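Local coordinates for Phosphoglucomutase/phosphomannomutase family protein (Burkholderia thailandensis, PDB 3UW2) that probably moves a phosphoryl group within phosphorylated sugars, as phosphohexose mutases do, and holds a zinc ion at a site formed by three aspartates, at residues 292-297 and 314-319; 284-289 and 300-305. One frame throughout, in Å; residues are numbered along the deposited sequence.

Contact 1. Residues 292-297 and 314-319; sequences EVLSRN and RWVREK
Leu294 reaches from helix 282-296 toward the C-terminal end of helix 311-318, where Val316 and Lys319 receive it. Its CD1 does most of the touching, lying 4.0 Å from CB of Lys319 and 4.2 Å from CG1 of Val316. The same methyl is 3.9 Å from the carbonyl O of Val316. Leu294 CB sits 3.7 Å from the carbonyl O of Lys319, and the two side chains cross at about a right angle. Lys319 is the first residue to leave helical geometry. Beyond its CB the chain bends at chi2 (37°) and carries CE over one face of the Trp315 ring, 3.6 Å above the plane and offset toward the rim. A lysine suits this place because its long aliphatic chain can pack on both Leu294 and Trp315 while its end leads away from 292-297. Behind Leu294, Arg296 grips Glu292 side-on, NE to OE2 at 2.7 Å and NH2 to OE1, each carboxylate oxygen using its syn lone pair. Asn297 ND2 bonds back to Val293 O, on the opposite face of that carbonyl from Arg296 N. Arg296 and Asn297 both also reach Asp356. Polar bonds thus hold residues 292-297, while the two segments meet through van der Waals packing of Leu294 on side-chain carbons and backbone carbonyls.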
ATOM      1  N   GLU A 292      -8.562   8.791  16.692  1.00 30.20           N
ATOM      2  CA  GLU A 292      -7.562   9.746  17.186  1.00 31.20           C
ATOM      3  C   GLU A 292      -7.468  11.018  16.260  1.00 32.98           C
ATOM      4  O   GLU A 292      -7.456  12.164  16.735  1.00 29.76           O
ATOM      5  CB  GLU A 292      -6.209   9.034  17.289  1.00 32.56           C
ATOM      6  CG  GLU A 292      -5.157   9.834  18.057  1.00 35.91           C
ATOM      7  CD  GLU A 292      -4.663  11.068  17.315  1.00 36.88           C
ATOM      8  OE1 GLU A 292      -4.524  11.004  16.073  1.00 38.43           O
ATOM      9  OE2 GLU A 292      -4.439  12.124  17.974  1.00 33.78           O
ATOM     10  N   VAL A 293      -7.444  10.807  14.937  1.00 28.69           N
ATOM     11  CA  VAL A 293      -7.368  11.935  13.987  1.00 27.91           C
ATOM     12  C   VAL A 293      -8.590  12.835  14.117  1.00 29.06           C
ATOM     13  O   VAL A 293      -8.461  14.047  14.174  1.00 27.90           O
ATOM     14  CB  VAL A 293      -7.165  11.404  12.540  1.00 27.24           C
ATOM     15  CG1 VAL A 293      -7.405  12.442  11.419  1.00 27.70           C
ATOM     16  CG2 VAL A 293      -5.806  10.751  12.430  1.00 26.46           C
ATOM     17  N   LEU A 294      -9.782  12.240  14.164  1.00 26.68           N
ATOM     18  CA  LEU A 294     -10.991  13.042  14.249  1.00 28.41           C
ATOM     19  C   LEU A 294     -11.116  13.845  15.564  1.00 32.40           C
ATOM     20  O   LEU A 294     -11.724  14.941  15.601  1.00 30.59           O
ATOM     21  CB  LEU A 294     -12.229  12.163  14.029  1.00 28.44           C
ATOM     22  CG  LEU A 294     -12.346  11.707  12.564  1.00 26.83           C
ATOM     23  CD1 LEU A 294     -13.412  10.584  12.592  1.00 26.42           C
ATOM     24  CD2 LEU A 294     -12.780  12.902  11.665  1.00 24.41           C
ATOM     25  N   SER A 295     -10.499  13.335  16.624  1.00 32.98           N
ATOM     26  CA  SER A 295     -10.470  14.026  17.879  1.00 32.81           C
ATOM     27  C   SER A 295      -9.769  15.350  17.702  1.00 32.70           C
ATOM     28  O   SER A 295     -10.127  16.260  18.367  1.00 36.51           O
ATOM     29  CB  SER A 295      -9.750  13.163  18.951  1.00 35.40           C
ATOM     30  OG  SER A 295      -8.357  13.417  18.924  1.00 36.68           O
ATOM     31  N   ARG A 296      -8.831  15.491  16.751  1.00 32.53           N
ATOM     32  CA  ARG A 296      -8.172  16.786  16.445  1.00 32.21           C
ATOM     33  C   ARG A 296      -8.679  17.501  15.169  1.00 36.10           C
ATOM     34  O   ARG A 296      -8.239  18.600  14.875  1.00 33.99           O
ATOM     35  CB  ARG A 296      -6.605  16.653  16.386  1.00 31.39           C
ATOM     36  CG  ARG A 296      -5.968  16.229  17.757  1.00 30.73           C
ATOM     37  CD  ARG A 296      -4.463  15.860  17.674  1.00 32.33           C
ATOM     38  NE  ARG A 296      -4.237  14.634  16.893  1.00 36.12           N
ATOM     39  CZ  ARG A 296      -3.924  14.583  15.593  1.00 33.01           C
ATOM     40  NH1 ARG A 296      -3.771  15.710  14.883  1.00 34.23           N
ATOM     41  NH2 ARG A 296      -3.795  13.409  15.000  1.00 33.54           N
ATOM     42  N   ASN A 297      -9.571  16.853  14.415  1.00 31.13           N
ATOM     43  CA  ASN A 297     -10.040  17.373  13.150  1.00 29.36           C
ATOM     44  C   ASN A 297     -11.553  17.120  13.063  1.00 26.56           C
ATOM     45  O   ASN A 297     -11.974  16.271  12.264  1.00 28.24           O
ATOM     46  CB  ASN A 297      -9.359  16.600  11.989  1.00 29.02           C
ATOM     47  CG  ASN A 297      -7.874  16.895  11.874  1.00 29.82           C
ATOM     48  OD1 ASN A 297      -7.517  17.875  11.242  1.00 30.66           O
ATOM     49  ND2 ASN A 297      -7.007  16.082  12.531  1.00 27.06           N
ATOM     50  N   ARG A 314     -20.380   3.839  10.357  1.00 34.28           N
ATOM     51  CA  ARG A 314     -21.003   4.183  11.629  1.00 35.14           C
ATOM     52  C   ARG A 314     -19.945   4.682  12.641  1.00 31.39           C
ATOM     53  O   ARG A 314     -20.107   5.724  13.312  1.00 29.41           O
ATOM     54  CB  ARG A 314     -21.736   2.961  12.195  1.00 39.77           C
ATOM     55  CG  ARG A 314     -22.384   3.261  13.550  1.00 46.87           C
ATOM     56  CD  ARG A 314     -22.962   2.013  14.236  1.00 53.11           C
ATOM     57  NE  ARG A 314     -24.307   1.834  13.715  1.00 54.98           N
ATOM     58  CZ  ARG A 314     -25.357   2.607  14.027  1.00 59.31           C
ATOM     59  NH1 ARG A 314     -25.238   3.604  14.897  1.00 60.52           N
ATOM     60  NH2 ARG A 314     -26.543   2.379  13.480  1.00 57.62           N
ATOM     61  N   TRP A 315     -18.832   3.961  12.705  1.00 30.03           N
ATOM     62  CA  TRP A 315     -17.737   4.355  13.572  1.00 30.60           C
ATOM     63  C   TRP A 315     -17.292   5.771  13.274  1.00 29.88           C
ATOM     64  O   TRP A 315     -17.175   6.629  14.205  1.00 29.86           O
ATOM     65  CB  TRP A 315     -16.613   3.367  13.378  1.00 28.13           C
ATOM     66  CG  TRP A 315     -15.404   3.709  14.177  1.00 29.91           C
ATOM     67  CD1 TRP A 315     -14.357   4.525  13.794  1.00 27.70           C
ATOM     68  CD2 TRP A 315     -15.074   3.274  15.558  1.00 31.01           C
ATOM     69  NE1 TRP A 315     -13.439   4.621  14.802  1.00 28.87           N
ATOM     70  CE2 TRP A 315     -13.786   3.876  15.870  1.00 29.18           C
ATOM     71  CE3 TRP A 315     -15.684   2.449  16.507  1.00 33.65           C
ATOM     72  CZ2 TRP A 315     -13.155   3.675  17.090  1.00 29.67           C
ATOM     73  CZ3 TRP A 315     -15.025   2.230  17.744  1.00 33.11           C
ATOM     74  CH2 TRP A 315     -13.797   2.848  18.028  1.00 32.77           C
ATOM     75  N   VAL A 316     -17.045   6.050  11.995  1.00 27.75           N
ATOM     76  CA  VAL A 316     -16.523   7.379  11.629  1.00 27.82           C
ATOM     77  C   VAL A 316     -17.553   8.470  11.985  1.00 27.75           C
ATOM     78  O   VAL A 316     -17.174   9.503  12.558  1.00 27.82           O
ATOM     79  CB  VAL A 316     -16.143   7.500  10.128  1.00 27.75           C
ATOM     80  CG1 VAL A 316     -15.999   8.984   9.702  1.00 26.29           C
ATOM     81  CG2 VAL A 316     -14.860   6.682   9.842  1.00 28.52           C
ATOM     82  N   ARG A 317     -18.830   8.201  11.747  1.00 28.96           N
ATOM     83  CA  ARG A 317     -19.890   9.168  12.127  1.00 33.91           C
ATOM     84  C   ARG A 317     -20.005   9.387  13.599  1.00 32.38           C
ATOM     85  O   ARG A 317     -20.107  10.541  14.031  1.00 33.00           O
ATOM     86  CB  ARG A 317     -21.260   8.831  11.591  1.00 34.26           C
ATOM     87  CG  ARG A 317     -21.338   8.972  10.095  1.00 40.63           C
ATOM     88  CD  ARG A 317     -22.728   8.602   9.653  1.00 47.78           C
ATOM     89  NE  ARG A 317     -22.692   8.030   8.308  1.00 56.42           N
ATOM     90  CZ  ARG A 317     -23.102   6.790   8.041  1.00 55.23           C
ATOM     91  NH1 ARG A 317     -23.605   6.013   9.010  1.00 55.97           N
ATOM     92  NH2 ARG A 317     -23.043   6.337   6.807  1.00 55.86           N
ATOM     93  N   GLU A 318     -19.939   8.301  14.367  1.00 30.25           N
ATOM     94  CA  GLU A 318     -20.058   8.400  15.817  1.00 34.11           C
ATOM     95  C   GLU A 318     -18.851   9.094  16.388  1.00 33.96           C
ATOM     96  O   GLU A 318     -18.949   9.735  17.418  1.00 34.84           O
ATOM     97  CB  GLU A 318     -20.355   7.023  16.488  1.00 36.78           C
ATOM     98  CG  GLU A 318     -21.758   6.552  16.122  1.00 37.95           C
ATOM     99  CD  GLU A 318     -22.149   5.171  16.623  1.00 40.36           C
ATOM    100  OE1 GLU A 318     -21.303   4.403  17.098  1.00 38.95           O
ATOM    101  OE2 GLU A 318     -23.369   4.845  16.532  1.00 44.33           O
ATOM    102  N   LYS A 319     -17.711   9.012  15.701  1.00 32.83           N
ATOM    103  CA  LYS A 319     -16.522   9.706  16.142  1.00 34.10           C
ATOM    104  C   LYS A 319     -16.480  11.157  15.587  1.00 36.24           C
ATOM    105  O   LYS A 319     -15.501  11.835  15.784  1.00 38.18           O
ATOM    106  CB  LYS A 319     -15.251   8.924  15.735  1.00 36.50           C
ATOM    107  CG  LYS A 319     -14.754   7.865  16.745  1.00 37.79           C
ATOM    108  CD  LYS A 319     -15.891   7.132  17.452  1.00 41.52           C
ATOM    109  CE  LYS A 319     -15.405   6.208  18.574  1.00 42.56           C
ATOM    110  NZ  LYS A 319     -16.582   5.407  19.026  1.00 41.44           N
TER

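Contact 2. Residues 284-289 and 300-305; sequences RQLMLF and AQIIYD
Leu286, Ile302 and Tyr304 build this contact between helix 282-296 and the strand 301-305 beneath it. Leu286 supplies the helix side with one methyl, CD2, which meets three successive residues of the strand. This CD2 lies 3.7 Å from CB of Tyr304. It is 3.8 Å from the carbonyl O of Ile303, and CG2 of Ile302 follows at 4.2 Å from the same methyl. With CG anti to the backbone N (chi1 -169°), the isobutyl group is carried out from the helix onto the strand. A branched, purely apolar residue suits the place, since its methyl can rest over the backbone between two side chains.

Ile302 and Tyr304, two residues apart, both start out toward the helix, as alternation along a strand requires, whereas Ile303 between them points away and meets Leu286 through its carbonyl O, in van der Waals contact. Tyr304 touches with its CB alone. Its chi1 of 52° sets CG between the backbone N and the carbonyl carbon; the side chains of Tyr304 and Leu286 cross at about a right angle, and the ring leads away to pack against Leu312 and Ala313 of helix 311-318. Ile302 leans on Val316 of the same helix, so its beta-branched side chain, well suited to a strand, fills the layer between sheet and both helices.

The segment axes run nearly antiparallel, at 175° and 10.4 Å apart, as expected where a helix returns the chain to a strand of an alpha/beta sheet. Strand 301-305 is an inner one. Farther along the helix, Phe289 meets Phe354 edge-to-face. Made mostly by methyl and methylene groups, the contact depends on close apolar fit, while the backbone of Ile302 and Ile303 still bonds to strands 322-326 and 344-346.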
ATOM      1  N   ARG A 284      -9.847  -2.435  10.550  1.00 28.10           N
ATOM      2  CA  ARG A 284      -9.967  -2.178  12.015  1.00 28.36           C
ATOM      3  C   ARG A 284      -8.930  -1.200  12.515  1.00 27.25           C
ATOM      4  O   ARG A 284      -9.225  -0.312  13.317  1.00 26.49           O
ATOM      5  CB  ARG A 284      -9.940  -3.458  12.831  1.00 30.49           C
ATOM      6  CG  ARG A 284     -11.210  -4.272  12.599  1.00 29.48           C
ATOM      7  CD  ARG A 284     -10.998  -5.619  13.228  1.00 31.81           C
ATOM      8  NE  ARG A 284     -11.435  -5.635  14.606  1.00 31.33           N
ATOM      9  CZ  ARG A 284     -10.956  -6.495  15.494  1.00 34.79           C
ATOM     10  NH1 ARG A 284      -9.977  -7.337  15.159  1.00 33.06           N
ATOM     11  NH2 ARG A 284     -11.427  -6.509  16.725  1.00 34.46           N
ATOM     12  N   GLN A 285      -7.708  -1.350  12.018  1.00 29.56           N
ATOM     13  CA  GLN A 285      -6.670  -0.342  12.263  1.00 28.45           C
ATOM     14  C   GLN A 285      -7.137   1.097  11.941  1.00 26.24           C
ATOM     15  O   GLN A 285      -6.819   2.031  12.677  1.00 28.68           O
ATOM     16  CB  GLN A 285      -5.436  -0.652  11.434  1.00 30.39           C
ATOM     17  CG  GLN A 285      -4.701  -1.980  11.803  1.00 29.84           C
ATOM     18  CD  GLN A 285      -3.458  -2.143  10.907  1.00 33.17           C
ATOM     19  OE1 GLN A 285      -2.643  -1.184  10.731  1.00 30.75           O
ATOM     20  NE2 GLN A 285      -3.343  -3.300  10.267  1.00 32.32           N
ATOM     21  N   LEU A 286      -7.726   1.278  10.779  1.00 25.81           N
ATOM     22  CA  LEU A 286      -8.217   2.593  10.343  1.00 28.15           C
ATOM     23  C   LEU A 286      -9.255   3.162  11.315  1.00 28.41           C
ATOM     24  O   LEU A 286      -9.272   4.372  11.532  1.00 28.12           O
ATOM     25  CB  LEU A 286      -8.801   2.542   8.917  1.00 28.61           C
ATOM     26  CG  LEU A 286      -9.092   3.903   8.272  1.00 31.63           C
ATOM     27  CD1 LEU A 286      -7.774   4.630   8.043  1.00 29.75           C
ATOM     28  CD2 LEU A 286      -9.810   3.708   6.953  1.00 33.06           C
ATOM     29  N   MET A 287     -10.126   2.310  11.891  1.00 29.88           N
ATOM     30  CA  MET A 287     -11.044   2.828  12.938  1.00 30.10           C
ATOM     31  C   MET A 287     -10.264   3.496  14.086  1.00 31.02           C
ATOM     32  O   MET A 287     -10.629   4.567  14.573  1.00 26.92           O
ATOM     33  CB  MET A 287     -12.010   1.741  13.416  1.00 31.74           C
ATOM     34  CG  MET A 287     -13.046   1.437  12.320  1.00 30.45           C
ATOM     35  SD  MET A 287     -14.432   0.321  12.657  1.00 39.59           S
ATOM     36  CE  MET A 287     -13.706  -1.315  12.553  1.00 32.62           C
ATOM     37  N   LEU A 288      -9.135   2.890  14.478  1.00 29.82           N
ATOM     38  CA  LEU A 288      -8.446   3.358  15.660  1.00 27.51           C
ATOM     39  C   LEU A 288      -7.740   4.680  15.319  1.00 29.32           C
ATOM     40  O   LEU A 288      -7.688   5.651  16.123  1.00 29.49           O
ATOM     41  CB  LEU A 288      -7.438   2.253  16.121  1.00 26.45           C
ATOM     42  CG  LEU A 288      -6.636   2.464  17.401  1.00 28.71           C
ATOM     43  CD1 LEU A 288      -7.515   2.199  18.651  1.00 28.50           C
ATOM     44  CD2 LEU A 288      -5.352   1.589  17.455  1.00 27.71           C
ATOM     45  N   PHE A 289      -7.176   4.715  14.119  1.00 28.28           N
ATOM     46  CA  PHE A 289      -6.544   5.960  13.658  1.00 27.18           C
ATOM     47  C   PHE A 289      -7.578   7.110  13.454  1.00 26.84           C
ATOM     48  O   PHE A 289      -7.330   8.259  13.786  1.00 25.09           O
ATOM     49  CB  PHE A 289      -5.829   5.653  12.321  1.00 24.15           C
ATOM     50  CG  PHE A 289      -4.621   4.784  12.491  1.00 26.04           C
ATOM     51  CD1 PHE A 289      -3.621   5.152  13.432  1.00 28.27           C
ATOM     52  CD2 PHE A 289      -4.402   3.696  11.633  1.00 25.83           C
ATOM     53  CE1 PHE A 289      -2.483   4.359  13.602  1.00 27.90           C
ATOM     54  CE2 PHE A 289      -3.248   2.896  11.797  1.00 28.35           C
ATOM     55  CZ  PHE A 289      -2.299   3.247  12.790  1.00 28.32           C
ATOM     56  N   ALA A 300     -13.936  16.076   9.758  1.00 28.51           N
ATOM     57  CA  ALA A 300     -13.087  15.650   8.597  1.00 29.41           C
ATOM     58  C   ALA A 300     -13.613  14.394   7.877  1.00 29.35           C
ATOM     59  O   ALA A 300     -14.302  13.551   8.475  1.00 25.08           O
ATOM     60  CB  ALA A 300     -11.612  15.448   9.023  1.00 30.53           C
ATOM     61  N   GLN A 301     -13.301  14.289   6.596  1.00 28.64           N
ATOM     62  CA  GLN A 301     -13.624  13.050   5.837  1.00 28.54           C
ATOM     63  C   GLN A 301     -12.585  11.982   6.156  1.00 26.30           C
ATOM     64  O   GLN A 301     -11.437  12.321   6.366  1.00 25.07           O
ATOM     65  CB  GLN A 301     -13.634  13.333   4.341  1.00 27.69           C
ATOM     66  CG  GLN A 301     -14.881  14.141   3.935  1.00 26.57           C
ATOM     67  CD  GLN A 301     -14.834  14.563   2.490  1.00 30.80           C
ATOM     68  OE1 GLN A 301     -13.874  15.250   2.018  1.00 27.71           O
ATOM     69  NE2 GLN A 301     -15.860  14.138   1.752  1.00 34.72           N
ATOM     70  N   ILE A 302     -12.991  10.712   6.176  1.00 23.10           N
ATOM     71  CA  ILE A 302     -12.029   9.602   6.321  1.00 23.55           C
ATOM     72  C   ILE A 302     -12.314   8.708   5.141  1.00 25.60           C
ATOM     73  O   ILE A 302     -13.474   8.281   4.947  1.00 25.74           O
ATOM     74  CB  ILE A 302     -12.278   8.808   7.630  1.00 25.01           C
ATOM     75  CG1 ILE A 302     -12.202   9.734   8.871  1.00 23.83           C
ATOM     76  CG2 ILE A 302     -11.348   7.557   7.715  1.00 21.85           C
ATOM     77  CD1 ILE A 302     -10.843  10.382   9.126  1.00 24.84           C
ATOM     78  N   ILE A 303     -11.311   8.492   4.308  1.00 25.97           N
ATOM     79  CA  ILE A 303     -11.476   7.716   3.065  1.00 27.05           C
ATOM     80  C   ILE A 303     -11.104   6.232   3.255  1.00 29.08           C
ATOM     81  O   ILE A 303     -10.076   5.923   3.831  1.00 29.77           O
ATOM     82  CB  ILE A 303     -10.614   8.320   1.921  1.00 25.30           C
ATOM     83  CG1 ILE A 303     -11.029   9.810   1.679  1.00 24.57           C
ATOM     84  CG2 ILE A 303     -10.803   7.473   0.616  1.00 26.28           C
ATOM     85  CD1 ILE A 303      -9.978  10.672   0.909  1.00 25.73           C
ATOM     86  N   TYR A 304     -11.927   5.318   2.747  1.00 27.08           N
ATOM     87  CA  TYR A 304     -11.521   3.943   2.722  1.00 27.13           C
ATOM     88  C   TYR A 304     -12.154   3.293   1.478  1.00 28.92           C
ATOM     89  O   TYR A 304     -12.983   3.916   0.814  1.00 30.65           O
ATOM     90  CB  TYR A 304     -11.994   3.241   3.996  1.00 27.19           C
ATOM     91  CG  TYR A 304     -13.488   3.416   4.277  1.00 27.95           C
ATOM     92  CD1 TYR A 304     -14.431   2.451   3.849  1.00 28.47           C
ATOM     93  CD2 TYR A 304     -13.952   4.520   4.985  1.00 29.04           C
ATOM     94  CE1 TYR A 304     -15.779   2.590   4.126  1.00 29.58           C
ATOM     95  CE2 TYR A 304     -15.306   4.670   5.284  1.00 30.31           C
ATOM     96  CZ  TYR A 304     -16.211   3.700   4.857  1.00 35.09           C
ATOM     97  OH  TYR A 304     -17.560   3.842   5.162  1.00 37.39           O
ATOM     98  N   ASP A 305     -11.818   2.039   1.182  1.00 28.21           N
ATOM     99  CA  ASP A 305     -12.240   1.456  -0.094  1.00 27.47           C
ATOM    100  C   ASP A 305     -13.425   0.502   0.118  1.00 29.05           C
ATOM    101  O   ASP A 305     -13.770   0.151   1.250  1.00 31.34           O
ATOM    102  CB  ASP A 305     -11.013   0.820  -0.785  1.00 31.49           C
ATOM    103  CG  ASP A 305     -10.552  -0.515  -0.112  1.00 35.27           C
ATOM    104  OD1 ASP A 305     -10.331  -0.560   1.129  1.00 32.00           O
ATOM    105  OD2 ASP A 305     -10.432  -1.529  -0.856  1.00 36.90           O
TER

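Overall arrangement
Followed from its N-terminal side, the region begins with helix 282-296, which serves both contacts: residues 284-289 in contact 2 and 292-297 in contact 1. The chain then turns back into strand 301-305, and contact 2 closes this short helix-to-strand loop. Going on through helix 311-318, it reaches 314-319, where contact 1 closes a second loop against helix 282-296. The segments alternate, so the two loops cross. Their centres are 9 Å apart, and they meet directly where Leu294 and Val316 pack on Ile302. In the third alpha/beta/alpha domain, contact 2 ties helix 282-296 to an inner strand of the sheet and contact 1 ties it to helix 311-318.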